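PDB 6IC9: PHD finger protein 3 from Homo sapiens, which reads the phosphorylated C-terminal domain of RNA polymerase II through its SPOC domain, the part described here, and regulates neuronal gene expression. Local coordinates for residues W15-M21 with L45-V51; E39-L45 with L151-Q155; S56-W61 with R101-G105; C76-F80 with N146-G150. All coordinates share one frame; numbering follows the deposited sequence. Where two conformers were deposited one is given.

Contact 1: W15-M21 with L45-V51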
loop_
_atom_site.group_PDB
_atom_site.type_symbol
_atom_site.label_atom_id
_atom_site.label_comp_id
_atom_site.label_asym_id
_atom_site.label_seq_id
_atom_site.Cartn_x
_atom_site.Cartn_y
_atom_site.Cartn_z
ATOM N N TRP A 15 2.913 11.471 4.778
ATOM C CA TRP A 15 1.567 11.377 5.353
ATOM C C TRP A 15 1.674 10.663 6.690
ATOM O O TRP A 15 2.531 9.795 6.856
ATOM C CB TRP A 15 0.623 10.602 4.424
ATOM C CG TRP A 15 -0.715 10.183 4.989
ATOM C CD1 TRP A 15 -1.894 10.895 4.953
ATOM C CD2 TRP A 15 -1.022 8.934 5.654
ATOM N NE1 TRP A 15 -2.894 10.163 5.531
ATOM C CE2 TRP A 15 -2.403 8.948 5.938
ATOM C CE3 TRP A 15 -0.274 7.784 5.958
ATOM C CZ2 TRP A 15 -3.051 7.888 6.589
ATOM C CZ3 TRP A 15 -0.934 6.696 6.618
ATOM C CH2 TRP A 15 -2.305 6.776 6.929
ATOM N N LYS A 16 0.835 11.063 7.648
ATOM C CA LYS A 16 0.771 10.402 8.958
ATOM C C LYS A 16 -0.692 10.181 9.257
ATOM O O LYS A 16 -1.503 11.110 9.140
ATOM C CB LYS A 16 1.404 11.239 10.096
ATOM C CG LYS A 16 1.397 10.553 11.466
ATOM C CD LYS A 16 1.753 11.623 12.533
ATOM C CE LYS A 16 1.675 11.116 13.935
ATOM N NZ LYS A 16 1.804 12.255 14.937
ATOM N N GLY A 17 -1.062 8.957 9.560
ATOM C CA GLY A 17 -2.473 8.696 9.757
ATOM C C GLY A 17 -2.645 7.270 10.217
ATOM O O GLY A 17 -1.667 6.597 10.525
ATOM N N PHE A 18 -3.897 6.830 10.300
ATOM C CA PHE A 18 -4.185 5.469 10.757
ATOM C C PHE A 18 -4.277 4.530 9.555
ATOM O O PHE A 18 -4.750 4.910 8.482
ATOM C CB PHE A 18 -5.522 5.407 11.498
ATOM C CG PHE A 18 -5.445 5.990 12.858
ATOM C CD1 PHE A 18 -5.539 7.370 13.015
ATOM C CD2 PHE A 18 -5.149 5.192 13.969
ATOM C CE1 PHE A 18 -5.444 7.953 14.310
ATOM C CE2 PHE A 18 -5.069 5.784 15.285
ATOM C CZ PHE A 18 -5.180 7.167 15.428
ATOM N N ILE A 19 -3.935 3.270 9.794
ATOM C CA ILE A 19 -4.450 2.165 9.022
ATOM C C ILE A 19 -5.396 1.381 9.911
ATOM O O ILE A 19 -5.055 1.038 11.049
ATOM C CB ILE A 19 -3.307 1.278 8.501
ATOM C CG1 ILE A 19 -2.500 2.082 7.465
ATOM C CG2 ILE A 19 -3.899 -0.003 7.933
ATOM C CD1 ILE A 19 -1.273 1.268 6.868
ATOM N N ASN A 20 -6.565 1.065 9.392
ATOM C CA ASN A 20 -7.601 0.479 10.235
ATOM C C ASN A 20 -8.185 -0.711 9.502
ATOM O O ASN A 20 -8.885 -0.533 8.503
ATOM C CB ASN A 20 -8.690 1.513 10.577
ATOM C CG ASN A 20 -9.671 0.980 11.613
ATOM O OD1 ASN A 20 -9.651 -0.210 11.907
ATOM N ND2 ASN A 20 -10.503 1.867 12.193
ATOM N N MET A 21 -7.896 -1.930 9.983
ATOM C CA MET A 21 -8.525 -3.128 9.436
ATOM C C MET A 21 -9.415 -3.705 10.520
ATOM O O MET A 21 -8.915 -4.324 11.468
ATOM C CB MET A 21 -7.501 -4.184 8.977
ATOM C CG MET A 21 -8.188 -5.347 8.257
ATOM S SD MET A 21 -7.081 -6.533 7.523
ATOM C CE MET A 21 -8.182 -7.679 6.693
ATOM N N LEU A 45 -4.617 11.204 0.801
ATOM C CA LEU A 45 -4.875 10.059 1.672
ATOM C C LEU A 45 -5.757 10.503 2.828
ATOM O O LEU A 45 -5.549 11.604 3.370
ATOM C CB LEU A 45 -3.567 9.473 2.216
ATOM C CG LEU A 45 -2.718 8.804 1.120
ATOM C CD1 LEU A 45 -1.351 8.559 1.639
ATOM C CD2 LEU A 45 -3.358 7.486 0.572
ATOM N N PRO A 46 -6.771 9.711 3.179
ATOM C CA PRO A 46 -7.635 10.060 4.322
ATOM C C PRO A 46 -6.854 10.007 5.632
ATOM O O PRO A 46 -5.717 9.516 5.699
ATOM C CB PRO A 46 -8.735 8.998 4.280
ATOM C CG PRO A 46 -7.991 7.750 3.692
ATOM C CD PRO A 46 -6.992 8.334 2.679
ATOM N N ASP A 47 -7.492 10.533 6.708
ATOM C CA ASP A 47 -6.912 10.416 8.052
ATOM C C ASP A 47 -6.701 8.955 8.464
ATOM O O ASP A 47 -5.805 8.648 9.250
ATOM C CB ASP A 47 -7.857 11.078 9.105
ATOM C CG ASP A 47 -7.809 12.596 9.089
ATOM O OD1 ASP A 47 -7.032 13.184 8.330
ATOM O OD2 ASP A 47 -8.575 13.205 9.879
ATOM N N SER A 48 -7.607 8.077 8.073
ATOM C CA SER A 48 -7.576 6.671 8.437
ATOM C C SER A 48 -7.866 5.893 7.174
ATOM O O SER A 48 -8.932 6.063 6.588
ATOM C CB SER A 48 -8.609 6.330 9.510
ATOM O OG SER A 48 -8.577 4.933 9.736
ATOM N N ILE A 49 -6.893 5.098 6.725
ATOM C CA ILE A 49 -7.088 4.199 5.593
ATOM C C ILE A 49 -7.826 2.974 6.090
ATOM O O ILE A 49 -7.287 2.230 6.919
ATOM C CB ILE A 49 -5.744 3.781 4.985
ATOM C CG1 ILE A 49 -5.004 4.998 4.469
ATOM C CG2 ILE A 49 -5.980 2.666 3.889
ATOM C CD1 ILE A 49 -3.563 4.701 4.065
ATOM N N GLN A 50 -9.051 2.755 5.583
ATOM C CA GLN A 50 -9.894 1.633 5.992
ATOM C C GLN A 50 -9.594 0.443 5.104
ATOM O O GLN A 50 -9.834 0.496 3.902
ATOM C CB GLN A 50 -11.384 1.960 5.855
ATOM C CG GLN A 50 -11.800 3.132 6.729
ATOM C CD GLN A 50 -11.623 2.847 8.221
ATOM O OE1 GLN A 50 -11.893 1.720 8.723
ATOM N NE2 GLN A 50 -11.164 3.864 8.941
ATOM N N VAL A 51 -9.086 -0.626 5.683
ATOM C CA VAL A 51 -8.814 -1.817 4.874
ATOM C C VAL A 51 -10.104 -2.634 4.789
ATOM O O VAL A 51 -10.592 -3.157 5.802
ATOM C CB VAL A 51 -7.670 -2.630 5.479
ATOM C CG1 VAL A 51 -7.349 -3.843 4.582
ATOM C CG2 VAL A 51 -6.461 -1.733 5.714
#
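With chi1 at 168°, Trp15 carries its CG opposite the backbone N, and the indole swings across to Leu45 and Pro46; Ile49 turns its CG1 away from its own carbonyl carbon (chi1 -61°), which brings CD1 to the far end of the same ring system. Leu45 CB sits over one face of the indole, 3.7 Å from the centroid of the five-membered ring, in a CH-pi contact. At the edge, Trp15 NE1 donates to Pro46 O at 2.9 Å; the bond is bent, and the nitrogen lies above the carbonyl plane. Ile49 CD1 comes within 3.8 Å of Trp15 CH2. Beyond the indole the chains run as parallel strands, joining the two ends of the mixed SPOC domain sheet, whose other neighbours are antiparallel. Phe18 N bonds Asp47 O at 2.8 Å, Ile49 N bonds Phe18 O, Asn20 N bonds Ile49 O, and Val51 N closes the series on Asn20 O. On one face Ile19 CG2 meets Val51 CG2 at 3.8 Å, and the extended Met21 passes Val51 through CB and CG. On the other, Ser48 OG rests against Phe18 CB and Asn20 CB, and the amides of Asn20 and Gln50 lie side by side with planes 63° apart. Strand 25-35 pairs with the other edge of strand 15-21, while Leu94 of helix 85-101 covers Ile19 and Met21, and Met117 of strand 114-122 meets Leu45 and Ile49.

Contact 2: E39-L45 with L151-Q155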
loop_
_atom_site.group_PDB
_atom_site.type_symbol
_atom_site.label_atom_id
_atom_site.label_comp_id
_atom_site.label_asym_id
_atom_site.label_seq_id
_atom_site.Cartn_x
_atom_site.Cartn_y
_atom_site.Cartn_z
ATOM N N GLU A 39 4.034 13.284 -4.838
ATOM C CA GLU A 39 3.513 14.643 -4.761
ATOM C C GLU A 39 2.030 14.598 -4.424
ATOM O O GLU A 39 1.277 13.785 -4.980
ATOM C CB GLU A 39 3.742 15.379 -6.093
ATOM C CG GLU A 39 2.939 14.748 -7.253
ATOM C CD GLU A 39 3.306 15.260 -8.653
ATOM O OE1 GLU A 39 2.545 14.967 -9.598
ATOM O OE2 GLU A 39 4.337 15.937 -8.820
ATOM N N TYR A 40 1.622 15.438 -3.472
ATOM C CA TYR A 40 0.226 15.634 -3.085
ATOM C C TYR A 40 -0.359 14.481 -2.284
ATOM O O TYR A 40 -1.575 14.492 -2.009
ATOM C CB TYR A 40 -0.685 15.882 -4.294
ATOM C CG TYR A 40 -0.171 16.926 -5.260
ATOM C CD1 TYR A 40 0.084 16.602 -6.587
ATOM C CD2 TYR A 40 0.080 18.239 -4.833
ATOM C CE1 TYR A 40 0.560 17.559 -7.484
ATOM C CE2 TYR A 40 0.548 19.200 -5.722
ATOM C CZ TYR A 40 0.789 18.856 -7.047
ATOM O OH TYR A 40 1.256 19.801 -7.943
ATOM N N LEU A 41 0.447 13.480 -1.906
ATOM C CA LEU A 41 -0.123 12.368 -1.158
ATOM C C LEU A 41 -0.710 12.829 0.168
ATOM O O LEU A 41 -1.692 12.257 0.641
ATOM C CB LEU A 41 0.935 11.278 -0.940
ATOM C CG LEU A 41 1.035 10.264 -2.075
ATOM C CD1 LEU A 41 2.097 9.228 -1.680
ATOM C CD2 LEU A 41 -0.335 9.609 -2.397
ATOM N N THR A 42 -0.144 13.877 0.763
ATOM C CA THR A 42 -0.667 14.373 2.033
ATOM C C THR A 42 -2.135 14.763 1.925
ATOM O O THR A 42 -2.911 14.561 2.869
ATOM C CB THR A 42 0.178 15.557 2.483
ATOM O OG1 THR A 42 1.562 15.254 2.246
ATOM C CG2 THR A 42 -0.061 15.834 3.964
ATOM N N GLU A 43 -2.546 15.300 0.765
ATOM C CA GLU A 43 -3.933 15.713 0.541
ATOM C C GLU A 43 -4.800 14.595 0.005
ATOM O O GLU A 43 -6.026 14.667 0.105
ATOM C CB GLU A 43 -3.982 16.881 -0.471
ATOM C CG GLU A 43 -2.953 17.928 -0.179
ATOM C CD GLU A 43 -2.581 18.767 -1.394
ATOM O OE1 GLU A 43 -3.384 18.881 -2.352
ATOM O OE2 GLU A 43 -1.461 19.301 -1.375
ATOM N N ASP A 44 -4.198 13.569 -0.560
ATOM C CA ASP A 44 -4.939 12.532 -1.256
ATOM C C ASP A 44 -5.214 11.299 -0.398
ATOM O O ASP A 44 -5.915 10.397 -0.859
ATOM C CB ASP A 44 -4.138 12.083 -2.490
ATOM C CG ASP A 44 -4.196 13.086 -3.644
ATOM O OD1 ASP A 44 -4.995 14.048 -3.559
ATOM O OD2 ASP A 44 -3.438 12.885 -4.632
ATOM N N LEU A 45 -4.617 11.204 0.801
ATOM C CA LEU A 45 -4.875 10.059 1.672
ATOM C C LEU A 45 -5.757 10.503 2.828
ATOM O O LEU A 45 -5.549 11.604 3.370
ATOM C CB LEU A 45 -3.567 9.473 2.216
ATOM C CG LEU A 45 -2.718 8.804 1.120
ATOM C CD1 LEU A 45 -1.351 8.559 1.639
ATOM C CD2 LEU A 45 -3.358 7.486 0.572
ATOM N N LEU A 151 0.711 0.442 -2.447
ATOM C CA LEU A 151 0.716 0.613 -3.910
ATOM C C LEU A 151 -0.467 1.486 -4.237
ATOM O O LEU A 151 -1.605 1.070 -4.031
ATOM C CB LEU A 151 0.601 -0.764 -4.576
ATOM C CG LEU A 151 0.334 -0.757 -6.069
ATOM C CD1 LEU A 151 1.489 -0.078 -6.709
ATOM C CD2 LEU A 151 0.224 -2.249 -6.521
ATOM N N ILE A 152 -0.215 2.705 -4.733
ATOM C CA ILE A 152 -1.260 3.703 -4.894
ATOM C C ILE A 152 -1.425 4.029 -6.382
ATOM O O ILE A 152 -0.468 4.465 -7.044
ATOM C CB ILE A 152 -0.940 4.980 -4.085
ATOM C CG1 ILE A 152 -0.559 4.564 -2.643
ATOM C CG2 ILE A 152 -2.128 5.926 -4.070
ATOM C CD1 ILE A 152 -0.039 5.744 -1.823
ATOM N N ILE A 153 -2.626 3.801 -6.897
ATOM C CA ILE A 153 -3.004 4.156 -8.268
ATOM C C ILE A 153 -3.743 5.487 -8.229
ATOM O O ILE A 153 -4.838 5.568 -7.664
ATOM C CB ILE A 153 -3.912 3.083 -8.894
ATOM C CG1 ILE A 153 -3.368 1.680 -8.605
ATOM C CG2 ILE A 153 -4.124 3.363 -10.412
ATOM C CD1 ILE A 153 -1.939 1.478 -9.111
ATOM N N ARG A 154 -3.180 6.524 -8.857
ATOM C CA ARG A 154 -3.807 7.843 -8.879
ATOM C C ARG A 154 -4.183 8.283 -10.301
ATOM O O ARG A 154 -3.588 7.863 -11.293
ATOM C CB ARG A 154 -2.866 8.861 -8.243
ATOM C CG ARG A 154 -2.177 8.225 -6.994
ATOM C CD ARG A 154 -0.842 8.875 -6.619
ATOM N NE ARG A 154 -1.178 10.123 -5.993
ATOM C CZ ARG A 154 -0.331 11.085 -5.642
ATOM N NH1 ARG A 154 0.981 10.995 -5.841
ATOM N NH2 ARG A 154 -0.846 12.149 -5.064
ATOM N N GLN A 155 -5.178 9.140 -10.379
ATOM C CA GLN A 155 -5.560 9.715 -11.658
ATOM C C GLN A 155 -4.495 10.711 -12.095
ATOM O O GLN A 155 -3.784 11.299 -11.271
ATOM C CB GLN A 155 -6.930 10.396 -11.553
ATOM C CG GLN A 155 -7.962 9.659 -10.669
ATOM C CD GLN A 155 -8.692 8.479 -11.362
ATOM O OE1 GLN A 155 -8.438 8.156 -12.530
ATOM N NE2 GLN A 155 -9.615 7.842 -10.625
#
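This is a salt bridge with an apolar flank, joining the short helix 41-44 of the SPOC domain to the closing part of strand 147-155 in its sheet. Arg154 reaches from the strand to the carbonyl of Glu39, just before the helix, and to Asp44 in its last turn, and buries more surface than any other residue of the contact. Its end-on pair of nitrogens grips one backbone oxygen: NH2 donates to Glu39 O at 2.7 Å, in the carbonyl plane, and NH1 donates to the same Glu39 O at 2.9 Å by a more bent bond. The bend of the arginine chain at chi3 (76°) turns the guanidinium edge toward these acceptors. Leu41 CD2 lies over the centre of one guanidinium face, 3.6 Å from Arg154 CZ; the in-plane bonds at the edge and this methyl over one face fix how the group is turned. Arg154 NE, by contrast, is buried with no hydrogen-bond partner in the model. Two residues earlier in the strand, Ile152 and Leu41 reach toward each other tip to tip, with Ile152 CD1 at 3.9 Å from Leu41 CD2. Leu45 CD2 adds a looser touch on Ile152. Met117 of strand 114-122 and Val78 of strand 73-82 extend this apolar patch, and Thr42 OG1 ties the helix to the backbone of Ile14. The salt bridge itself runs from Arg154 NH2 to Asp44 OD2 at 2.7 Å with an N-H...O angle of 160°, meeting the carboxylate on its anti side and tilted out of the carboxylate plane, with the two planes 76° apart.

Contact 3: S56-W61 with R101-G105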
loop_
_atom_site.group_PDB
_atom_site.type_symbol
_atom_site.label_atom_id
_atom_site.label_comp_id
_atom_site.label_asym_id
_atom_site.label_seq_id
_atom_site.Cartn_x
_atom_site.Cartn_y
_atom_site.Cartn_z
ATOM N N SER A 56 -5.964 -11.358 -4.263
ATOM C CA SER A 56 -4.832 -12.163 -4.693
ATOM C C SER A 56 -3.749 -11.291 -5.337
ATOM O O SER A 56 -4.064 -10.360 -6.079
ATOM C CB SER A 56 -5.333 -13.212 -5.672
ATOM O OG SER A 56 -4.332 -13.498 -6.604
ATOM N N PRO A 57 -2.472 -11.538 -5.045
ATOM C CA PRO A 57 -1.414 -10.710 -5.653
ATOM C C PRO A 57 -1.402 -10.773 -7.175
ATOM O O PRO A 57 -1.179 -9.755 -7.824
ATOM C CB PRO A 57 -0.119 -11.290 -5.053
ATOM C CG PRO A 57 -0.584 -11.819 -3.691
ATOM C CD PRO A 57 -1.959 -12.413 -3.971
ATOM N N GLN A 58 -1.659 -11.935 -7.758
ATOM C CA GLN A 58 -1.657 -12.014 -9.214
ATOM C C GLN A 58 -2.749 -11.133 -9.829
ATOM O O GLN A 58 -2.540 -10.535 -10.894
ATOM C CB GLN A 58 -1.806 -13.469 -9.652
ATOM C CG GLN A 58 -1.649 -13.669 -11.156
ATOM C CD GLN A 58 -0.272 -13.229 -11.630
ATOM O OE1 GLN A 58 0.750 -13.694 -11.108
ATOM N NE2 GLN A 58 -0.229 -12.325 -12.597
ATOM N N THR A 59 -3.918 -11.027 -9.174
ATOM C CA THR A 59 -4.971 -10.142 -9.679
ATOM C C THR A 59 -4.492 -8.695 -9.701
ATOM O O THR A 59 -4.707 -7.980 -10.684
ATOM C CB THR A 59 -6.244 -10.291 -8.835
ATOM O OG1 THR A 59 -6.674 -11.659 -8.879
ATOM C CG2 THR A 59 -7.385 -9.409 -9.397
ATOM N N VAL A 60 -3.836 -8.246 -8.623
ATOM C CA VAL A 60 -3.265 -6.898 -8.605
ATOM C C VAL A 60 -2.241 -6.720 -9.723
ATOM O O VAL A 60 -2.224 -5.690 -10.394
ATOM C CB VAL A 60 -2.648 -6.621 -7.230
ATOM C CG1 VAL A 60 -1.862 -5.265 -7.237
ATOM C CG2 VAL A 60 -3.808 -6.524 -6.237
ATOM N N TRP A 61 -1.311 -7.681 -9.885
ATOM C CA TRP A 61 -0.257 -7.463 -10.890
ATOM C C TRP A 61 -0.803 -7.516 -12.317
ATOM O O TRP A 61 -0.331 -6.773 -13.171
ATOM C CB TRP A 61 0.894 -8.468 -10.695
ATOM C CG TRP A 61 1.512 -8.254 -9.315
ATOM C CD1 TRP A 61 1.685 -9.188 -8.346
ATOM C CD2 TRP A 61 1.983 -7.011 -8.762
ATOM N NE1 TRP A 61 2.247 -8.618 -7.235
ATOM C CE2 TRP A 61 2.420 -7.281 -7.453
ATOM C CE3 TRP A 61 2.046 -5.689 -9.242
ATOM C CZ2 TRP A 61 2.944 -6.284 -6.609
ATOM C CZ3 TRP A 61 2.571 -4.693 -8.416
ATOM C CH2 TRP A 61 3.013 -5.002 -7.107
ATOM N N ARG A 101 -1.506 -15.367 4.660
ATOM C CA ARG A 101 -2.515 -15.701 3.658
ATOM C C ARG A 101 -2.092 -15.445 2.211
ATOM O O ARG A 101 -2.839 -15.828 1.287
ATOM C CB ARG A 101 -3.797 -14.913 3.985
ATOM C CG ARG A 101 -4.387 -15.251 5.362
ATOM C CD ARG A 101 -5.525 -14.329 5.780
ATOM N NE ARG A 101 -6.171 -14.727 7.024
ATOM C CZ ARG A 101 -5.626 -14.619 8.221
ATOM N NH1 ARG A 101 -4.389 -14.108 8.365
ATOM N NH2 ARG A 101 -6.323 -14.999 9.273
ATOM N N LYS A 102 -0.904 -14.886 1.974
ATOM C CA LYS A 102 -0.435 -14.545 0.635
ATOM C C LYS A 102 -1.502 -13.725 -0.075
ATOM O O LYS A 102 -1.982 -14.073 -1.160
ATOM C CB LYS A 102 -0.069 -15.798 -0.172
ATOM C CG LYS A 102 0.993 -16.652 0.522
ATOM C CD LYS A 102 1.194 -17.990 -0.209
ATOM C CE LYS A 102 2.257 -18.835 0.502
ATOM N NZ LYS A 102 3.564 -18.112 0.476
ATOM N N ARG A 103 -1.920 -12.650 0.597
ATOM C CA ARG A 103 -2.894 -11.730 0.036
ATOM C C ARG A 103 -2.329 -10.328 0.171
ATOM O O ARG A 103 -1.406 -10.080 0.956
ATOM C CB ARG A 103 -4.273 -11.819 0.766
ATOM C CG ARG A 103 -5.008 -13.195 0.583
ATOM C CD ARG A 103 -5.469 -13.377 -0.860
ATOM N NE ARG A 103 -6.252 -14.605 -1.054
ATOM C CZ ARG A 103 -5.715 -15.779 -1.387
ATOM N NH1 ARG A 103 -4.408 -15.887 -1.515
ATOM N NH2 ARG A 103 -6.473 -16.858 -1.562
ATOM N N TYR A 104 -2.931 -9.414 -0.574
ATOM C CA TYR A 104 -2.764 -7.991 -0.334
ATOM C C TYR A 104 -4.044 -7.423 0.280
ATOM O O TYR A 104 -5.147 -7.949 0.087
ATOM C CB TYR A 104 -2.451 -7.225 -1.641
ATOM C CG TYR A 104 -1.155 -7.619 -2.340
ATOM C CD1 TYR A 104 -0.138 -8.368 -1.669
ATOM C CD2 TYR A 104 -0.931 -7.241 -3.670
ATOM C CE1 TYR A 104 1.034 -8.752 -2.337
ATOM C CE2 TYR A 104 0.266 -7.612 -4.329
ATOM C CZ TYR A 104 1.229 -8.361 -3.648
ATOM O OH TYR A 104 2.407 -8.720 -4.278
ATOM N N GLY A 105 -3.910 -6.299 0.972
ATOM C CA GLY A 105 -5.087 -5.585 1.485
ATOM C C GLY A 105 -5.615 -4.607 0.440
ATOM O O GLY A 105 -4.844 -4.043 -0.350
#
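Pro57 and Tyr104 form the apolar centre: Pro57 CB sits over one face of the phenol, displaced toward its rim, 3.5 Å from Tyr104 CZ and 3.9 Å from the ring centroid, a CH-pi contact. Pro57 CG follows along the same ring near CE1. Val60, one turn further into the helix, places CG2 at 3.9 Å from Tyr104 CD2, so side chains a turn apart meet different parts of one ring. Tyr104 CG stands opposite its own carbonyl carbon (chi1 -62°), and this sends the ring across to the helix. Trp61 approaches from the hydroxyl end; the five-membered ring of its indole and the phenol have planes 82° apart, and Trp61 CZ2 packs against Tyr104 CE2 at 3.8 Å. Here the contact turns polar. Trp61 NE1 donates to Tyr104 OH at 3.0 Å, a bond bent to 137° whose oxygen is tilted a little from the indole plane; it helps hold the outer end of the phenol against the helix. At the other side Pro57 CD touches Lys102 O at 3.3 Å, and that same carbonyl receives Arg103 NH1 in a hydrogen bond at 3.0 Å, while Arg103 CD passes Ser56. Pro129 flanks both Trp61 and Tyr104, and Ile120 of strand 114-122 also touches both rings. Two helix ends are thus brought together: Ser56 is the N-cap of helix 57-70 with proline as its first residue, and Lys102, at positive phi, terminates helix 85-101 in a Schellman motif that leads into strand 104-107 of the SPOC domain sheet.

Contact 4: C76-F80 with N146-G150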
loop_
_atom_site.group_PDB
_atom_site.type_symbol
_atom_site.label_atom_id
_atom_site.label_comp_id
_atom_site.label_asym_id
_atom_site.label_seq_id
_atom_site.Cartn_x
_atom_site.Cartn_y
_atom_site.Cartn_z
ATOM N N CYS A 76 2.339 5.037 -7.643
ATOM C CA CYS A 76 3.454 5.237 -6.734
ATOM C C CYS A 76 3.400 4.244 -5.580
ATOM O O CYS A 76 2.402 3.569 -5.328
ATOM C CB CYS A 76 3.557 6.676 -6.272
ATOM S SG CYS A 76 2.466 7.183 -4.988
ATOM N N VAL A 77 4.538 4.094 -4.945
ATOM C CA VAL A 77 4.730 3.061 -3.944
ATOM C C VAL A 77 5.263 3.798 -2.731
ATOM O O VAL A 77 6.177 4.623 -2.873
ATOM C CB VAL A 77 5.725 1.969 -4.407
ATOM C CG1 VAL A 77 5.872 0.977 -3.244
ATOM C CG2 VAL A 77 5.211 1.225 -5.701
ATOM N N VAL A 78 4.624 3.603 -1.570
ATOM C CA VAL A 78 5.120 4.172 -0.320
ATOM C C VAL A 78 5.432 3.029 0.631
ATOM O O VAL A 78 5.038 1.872 0.414
ATOM C CB VAL A 78 4.130 5.148 0.350
ATOM C CG1 VAL A 78 3.864 6.340 -0.563
ATOM C CG2 VAL A 78 2.768 4.422 0.743
ATOM N N ARG A 79 6.184 3.348 1.693
ATOM C CA ARG A 79 6.447 2.355 2.727
ATOM C C ARG A 79 5.934 2.938 4.045
ATOM O O ARG A 79 6.009 4.157 4.265
ATOM C CB ARG A 79 7.919 1.978 2.862
ATOM C CG ARG A 79 8.821 3.087 3.337
ATOM C CD ARG A 79 10.308 2.558 3.481
ATOM N NE ARG A 79 11.198 3.703 3.651
ATOM C CZ ARG A 79 11.379 4.302 4.807
ATOM N NH1 ARG A 79 10.775 3.818 5.907
ATOM N NH2 ARG A 79 12.150 5.370 4.862
ATOM N N PHE A 80 5.324 2.083 4.847
ATOM C CA PHE A 80 4.706 2.486 6.121
ATOM C C PHE A 80 5.635 2.130 7.255
ATOM O O PHE A 80 6.261 1.064 7.226
ATOM C CB PHE A 80 3.345 1.784 6.313
ATOM C CG PHE A 80 2.303 2.251 5.326
ATOM C CD1 PHE A 80 1.747 3.515 5.447
ATOM C CD2 PHE A 80 1.876 1.407 4.284
ATOM C CE1 PHE A 80 0.757 3.985 4.520
ATOM C CE2 PHE A 80 0.915 1.854 3.334
ATOM C CZ PHE A 80 0.309 3.162 3.471
ATOM N N ASN A 146 10.620 -6.545 8.166
ATOM C CA ASN A 146 9.345 -6.795 7.481
ATOM C C ASN A 146 8.616 -5.468 7.336
ATOM O O ASN A 146 8.564 -4.658 8.284
ATOM C CB ASN A 146 8.477 -7.788 8.274
ATOM C CG ASN A 146 9.037 -9.190 8.307
ATOM O OD1 ASN A 146 9.759 -9.613 7.408
ATOM N ND2 ASN A 146 8.688 -9.944 9.369
ATOM N N LEU A 147 7.970 -5.255 6.180
ATOM C CA LEU A 147 7.412 -3.948 5.857
ATOM C C LEU A 147 6.028 -4.112 5.257
ATOM O O LEU A 147 5.755 -5.084 4.537
ATOM C CB LEU A 147 8.250 -3.208 4.775
ATOM C CG LEU A 147 9.571 -2.618 5.258
ATOM C CD1 LEU A 147 10.276 -2.043 4.045
ATOM C CD2 LEU A 147 9.219 -1.518 6.317
ATOM N N LEU A 148 5.198 -3.096 5.479
ATOM C CA LEU A 148 3.941 -2.903 4.749
ATOM C C LEU A 148 4.206 -1.801 3.748
ATOM O O LEU A 148 4.642 -0.698 4.135
ATOM C CB LEU A 148 2.805 -2.467 5.709
ATOM C CG LEU A 148 2.322 -3.590 6.641
ATOM C CD1 LEU A 148 1.355 -2.991 7.675
ATOM C CD2 LEU A 148 1.598 -4.729 5.870
ATOM N N LEU A 149 4.003 -2.101 2.454
ATOM C CA LEU A 149 4.050 -1.117 1.393
ATOM C C LEU A 149 2.639 -0.724 0.994
ATOM O O LEU A 149 1.719 -1.531 1.080
ATOM C CB LEU A 149 4.760 -1.784 0.186
ATOM C CG LEU A 149 6.273 -1.624 -0.047
ATOM C CD1 LEU A 149 7.148 -1.686 1.177
ATOM C CD2 LEU A 149 6.764 -2.583 -1.195
ATOM N N GLY A 150 2.480 0.492 0.494
ATOM C CA GLY A 150 1.251 0.918 -0.146
ATOM C C GLY A 150 1.515 1.105 -1.635
ATOM O O GLY A 150 2.402 1.860 -2.022
#
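The Phe80 ring reaches over to the backbone of strand 147-155, with Leu148 O at its edge, near the ring plane, 3.5 Å from CD2. Its CE2 comes obliquely to Gly150 N, also at 3.5 Å. Phe80 holds CG opposite its carbonyl carbon (chi1 -68°), which lays the ring beside that glycine. Ring and valine come right up to the glycine backbone, Phe80 CE2 standing 3.6 Å and Val78 CG2 3.9 Å from Gly150 CA. The strands are antiparallel. Val78 and Gly150 exchange two bonds, Val78 N to Gly150 O and Gly150 N to Val78 O, each 2.9 Å, and Phe80 N donates to Leu148 O at 3.0 Å. On the reverse face Val77 CG1 meets Leu149 CG at 4.1 Å, and Arg79 CB rests near Leu149 CD1. Tyr91 OH of helix 85-101 bonds both Phe80 O and Leu148 N, tying the two strands to that helix. The chemistry is therefore that of a buried centre of the SPOC domain sheet: hydrogen bonds between peptide groups satisfy the backbone, and apolar side chains line the Phe80-Val78 face, while the Leu149 face also carries Arg79, whose charged end leads away.

Contact 4 touches both contact 1 and contact 2 within the SPOC domain sheet. Trp15 CZ3 of contact 1 lies 3.8 Å from Phe80 CE1 of contact 4, and Leu41 CD1 of contact 2 is 3.6 Å from Val78 CG1 of contact 4. Contacts 1 and 2 share Leu45, their centres about 12 Å apart. Contact 3 sits across the chain's centre from contact 2, about 21 Å between centres, yet Leu151 CD2 reaches Val60 CG1 at 3.7 Å. Contacts 3 and 4 do not touch. The bound phosphorylated peptide packs on Met21 of contact 1, Thr59 in contact 3's segment 56-61, and, with a modified side chain, Gln155 in contact 2's segment 151-155.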